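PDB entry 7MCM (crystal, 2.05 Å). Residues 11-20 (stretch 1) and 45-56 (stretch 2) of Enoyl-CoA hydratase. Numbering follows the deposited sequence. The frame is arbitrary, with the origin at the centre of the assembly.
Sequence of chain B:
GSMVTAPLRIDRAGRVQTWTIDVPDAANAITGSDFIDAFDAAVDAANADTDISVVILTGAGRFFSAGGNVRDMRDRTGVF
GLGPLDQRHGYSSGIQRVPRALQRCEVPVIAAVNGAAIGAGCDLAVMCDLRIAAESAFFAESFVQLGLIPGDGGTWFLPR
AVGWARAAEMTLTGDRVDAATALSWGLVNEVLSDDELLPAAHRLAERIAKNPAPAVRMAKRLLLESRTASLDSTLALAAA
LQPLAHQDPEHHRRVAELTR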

# COMPACT_ATOMS: atom_id res chain seq x y z
N ASP B 11 -35.00 -13.51 9.33
CA ASP B 11 -35.48 -14.09 10.58
C ASP B 11 -34.57 -13.64 11.71
O ASP B 11 -33.36 -13.53 11.52
N ARG B 12 -35.14 -13.35 12.87
CA ARG B 12 -34.32 -13.03 14.03
C ARG B 12 -34.54 -14.03 15.16
O ARG B 12 -35.68 -14.37 15.48
N ALA B 13 -33.44 -14.44 15.80
CA ALA B 13 -33.47 -15.30 17.00
C ALA B 13 -32.48 -14.70 17.98
O ALA B 13 -31.28 -15.01 17.95
N GLY B 14 -32.96 -13.81 18.85
CA GLY B 14 -32.09 -13.16 19.82
C GLY B 14 -31.17 -12.15 19.15
O GLY B 14 -31.65 -11.21 18.51
N ARG B 15 -29.86 -12.36 19.24
CA ARG B 15 -28.89 -11.49 18.59
C ARG B 15 -28.43 -12.04 17.24
O ARG B 15 -27.50 -11.49 16.64
N VAL B 16 -29.07 -13.09 16.74
CA VAL B 16 -28.68 -13.72 15.48
C VAL B 16 -29.80 -13.52 14.48
O VAL B 16 -30.95 -13.91 14.73
N GLN B 17 -29.47 -12.95 13.32
CA GLN B 17 -30.39 -12.87 12.20
C GLN B 17 -30.00 -13.90 11.16
O GLN B 17 -28.82 -14.12 10.90
N THR B 18 -31.00 -14.53 10.55
CA THR B 18 -30.76 -15.38 9.40
C THR B 18 -31.32 -14.71 8.16
O THR B 18 -32.48 -14.26 8.16
N TRP B 19 -30.49 -14.60 7.13
CA TRP B 19 -30.88 -14.09 5.83
C TRP B 19 -30.92 -15.28 4.88
O TRP B 19 -29.90 -15.95 4.68
N THR B 20 -32.10 -15.55 4.30
CA THR B 20 -32.27 -16.68 3.40
C THR B 20 -32.52 -16.13 2.00
O THR B 20 -33.55 -15.49 1.75
N ALA B 45 -29.89 -2.28 7.85
CA ALA B 45 -30.74 -2.49 9.01
C ALA B 45 -30.00 -3.23 10.11
O ALA B 45 -30.21 -2.96 11.30
N ALA B 46 -29.15 -4.18 9.75
CA ALA B 46 -28.39 -4.91 10.75
C ALA B 46 -27.36 -4.00 11.42
O ALA B 46 -27.17 -4.06 12.64
N ASN B 47 -26.70 -3.13 10.64
CA ASN B 47 -25.80 -2.15 11.24
C ASN B 47 -26.53 -1.25 12.23
O ASN B 47 -25.97 -0.89 13.28
N ALA B 48 -27.76 -0.85 11.90
CA ALA B 48 -28.47 0.11 12.72
C ALA B 48 -29.02 -0.51 14.00
O ALA B 48 -29.22 0.20 14.98
N ASP B 49 -29.27 -1.82 14.00
CA ASP B 49 -29.85 -2.49 15.17
C ASP B 49 -28.71 -3.04 16.01
O ASP B 49 -28.23 -4.15 15.80
N THR B 50 -28.30 -2.26 17.02
CA THR B 50 -27.17 -2.67 17.85
C THR B 50 -27.44 -3.93 18.66
O THR B 50 -26.50 -4.50 19.22
N ASP B 51 -28.69 -4.41 18.71
CA ASP B 51 -28.95 -5.69 19.36
C ASP B 51 -28.42 -6.86 18.52
O ASP B 51 -28.12 -7.92 19.08
N ILE B 52 -28.29 -6.69 17.21
CA ILE B 52 -27.83 -7.76 16.32
C ILE B 52 -26.31 -7.89 16.38
O ILE B 52 -25.58 -6.90 16.29
N SER B 53 -25.83 -9.13 16.48
CA SER B 53 -24.41 -9.41 16.59
C SER B 53 -23.86 -10.37 15.55
O SER B 53 -22.65 -10.41 15.35
N VAL B 54 -24.71 -11.19 14.92
CA VAL B 54 -24.27 -12.19 13.95
C VAL B 54 -25.36 -12.33 12.89
O VAL B 54 -26.55 -12.28 13.21
N VAL B 55 -24.94 -12.51 11.64
CA VAL B 55 -25.83 -12.87 10.53
C VAL B 55 -25.41 -14.24 10.02
O VAL B 55 -24.21 -14.50 9.84
N ILE B 56 -26.39 -15.12 9.84
CA ILE B 56 -26.22 -16.37 9.11
C ILE B 56 -26.83 -16.19 7.72
O ILE B 56 -28.02 -15.91 7.59

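Strands 16-20 and 54-56 run side by side in parallel register, their axes 4.6 Å apart at closest and 28° from parallel in direction. Gln17 N donates to Val54 O (3.0 Å, N-H...O angle 165°), Ile56 N to Gln17 O (2.8 Å, 166°) and Trp19 N to Ile56 O (2.8 Å, 163°). Just before the ladder, Arg15 O accepts twice, from Ser53 N at 2.9 Å and a nearly linear 172°, and from Val54 N at 3.3 Å and 149°.

The bridged pairs alternate in facing. Val16, Thr18, Val54 and Ile56 share one face: Val16 (chi1 t) brings CG1 to 3.9 Å from Ile56 CD1, the end of an m, t side chain, while Thr18 (m) has OG1 4.1 Å from Ile56 CB, an approach that supplies no polar partner.

Gln17 and Val55 occupy the other face. Gln17 (chi1 m, chi2 t) lays CG 3.7 Å from Ile52 CD1. Its OE1 accepts from Trp19 NE1 at 2.9 Å and 171°, so the indole N-H is satisfied within its own stretch. That carboxamide orientation leaves NE2 3.1 Å from Arg12 NH2; both are donors, and the short distance is not a hydrogen bond. Trp19 (m, chi2 -5°) starts sideways, but its end comes nearer to the second stretch. Val55 CG1 (chi1 t) sits over one ring face, 3.6 Å from the five-membered-ring centroid and 16° off the normal, a CH-pi contact. Ala46 CB, pointing toward the first stretch from the helix, meets the ring edge at 4.0 Å from Trp19 CZ2.

Two arginines reach the loop after that helix. Arg12 (t, t, m) places NH1 3.0 Å from Asp49 OD2, a salt bridge in which the oxygen lies over a guanidinium face; Ile52 CD1 lies over the same face, 3.3 Å from Arg12 NE. Ile52 (m, m) points away at CB, yet its end returns to make this contact. The other carboxylate oxygen of Asp49 (chi1 t), OD1, accepts from Asp51 N at 3.1 Å and 148°, inside the type I turn from Asp49 to Ile52.

Arg15 (m, t, chi3 92° between wells) is served less well. Its NE donates to Asp51 O at 3.1 Å, but the 126° angle makes the bond weak. Arg15 NH2 is 4.1 Å from Asp51 OD1 (Asp51 chi1 m), and that oxygen lies well outside the guanidinium plane, so the two share only a proximity of opposite charges.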

# COMPACT_ATOMS: atom_id res chain seq x y z
CB ASP B 11 -35.45 -15.62 10.53
CG ASP B 11 -36.35 -16.20 9.45
OD1 ASP B 11 -37.44 -15.64 9.22
OD2 ASP B 11 -35.95 -17.21 8.83
CB ARG B 12 -34.57 -11.63 14.56
CG ARG B 12 -33.58 -11.24 15.66
CD ARG B 12 -33.83 -9.84 16.11
NE ARG B 12 -33.86 -8.98 14.94
CZ ARG B 12 -34.22 -7.71 14.94
NH1 ARG B 12 -34.59 -7.10 16.05
NH2 ARG B 12 -34.21 -7.03 13.79
CB ALA B 13 -33.13 -16.74 16.66
CB ARG B 15 -27.69 -11.26 19.50
CG ARG B 15 -28.10 -10.97 20.92
CD ARG B 15 -26.94 -10.48 21.76
NE ARG B 15 -26.90 -9.03 21.72
CZ ARG B 15 -27.18 -8.24 22.74
NH1 ARG B 15 -27.51 -8.73 23.93
NH2 ARG B 15 -27.17 -6.92 22.57
CB VAL B 16 -28.38 -15.21 15.68
CG1 VAL B 16 -27.95 -15.85 14.36
CG2 VAL B 16 -27.31 -15.39 16.75
CB GLN B 17 -30.39 -11.48 11.54
CG GLN B 17 -31.26 -10.46 12.18
CD GLN B 17 -31.33 -9.18 11.37
OE1 GLN B 17 -30.59 -9.02 10.39
NE2 GLN B 17 -32.20 -8.26 11.77
CB THR B 18 -31.38 -16.76 9.60
OG1 THR B 18 -30.85 -17.33 10.80
CG2 THR B 18 -31.01 -17.68 8.44
CB TRP B 19 -29.89 -13.05 5.31
CG TRP B 19 -29.69 -11.86 6.20
CD1 TRP B 19 -30.36 -11.56 7.35
CD2 TRP B 19 -28.74 -10.81 6.00
NE1 TRP B 19 -29.89 -10.37 7.87
CE2 TRP B 19 -28.90 -9.89 7.06
CE3 TRP B 19 -27.78 -10.54 5.01
CZ2 TRP B 19 -28.13 -8.73 7.16
CZ3 TRP B 19 -27.02 -9.40 5.12
CH2 TRP B 19 -27.19 -8.51 6.19
CB THR B 20 -33.41 -17.59 3.84
OG1 THR B 20 -33.22 -17.99 5.20
CG2 THR B 20 -33.44 -18.83 2.98
CB ALA B 45 -32.01 -3.25 8.61
CB ALA B 46 -27.72 -6.14 10.12
CB ASN B 47 -25.16 -1.28 10.16
CG ASN B 47 -24.09 -2.01 9.39
OD1 ASN B 47 -23.60 -3.05 9.82
ND2 ASN B 47 -23.72 -1.46 8.23
CB ALA B 48 -29.61 0.75 11.91
CB ASP B 49 -30.82 -3.59 14.73
CG ASP B 49 -31.62 -4.16 15.91
OD1 ASP B 49 -31.29 -3.88 17.08
OD2 ASP B 49 -32.59 -4.91 15.65
CB THR B 50 -26.76 -1.52 18.76
OG1 THR B 50 -27.85 -1.17 19.62
CG2 THR B 50 -26.33 -0.32 17.93
CB ASP B 51 -30.45 -5.85 19.61
CG ASP B 51 -31.00 -4.83 20.62
OD1 ASP B 51 -30.26 -4.38 21.53
OD2 ASP B 51 -32.19 -4.48 20.49
CB ILE B 52 -28.29 -7.50 14.87
CG1 ILE B 52 -29.81 -7.28 14.81
CG2 ILE B 52 -27.85 -8.64 13.95
CD1 ILE B 52 -30.60 -8.48 15.23
CB SER B 53 -24.07 -9.96 17.99
OG SER B 53 -24.08 -8.94 18.97
CB VAL B 54 -24.01 -13.57 14.60
CG1 VAL B 54 -23.34 -14.51 13.61
CG2 VAL B 54 -23.19 -13.46 15.86
CB VAL B 55 -25.79 -11.82 9.38
CG1 VAL B 55 -26.42 -12.37 8.09
CG2 VAL B 55 -26.49 -10.55 9.80
CB ILE B 56 -26.89 -17.55 9.83
CG1 ILE B 56 -26.23 -17.83 11.19
CG2 ILE B 56 -26.89 -18.78 8.91
CD1 ILE B 56 -27.01 -18.84 12.04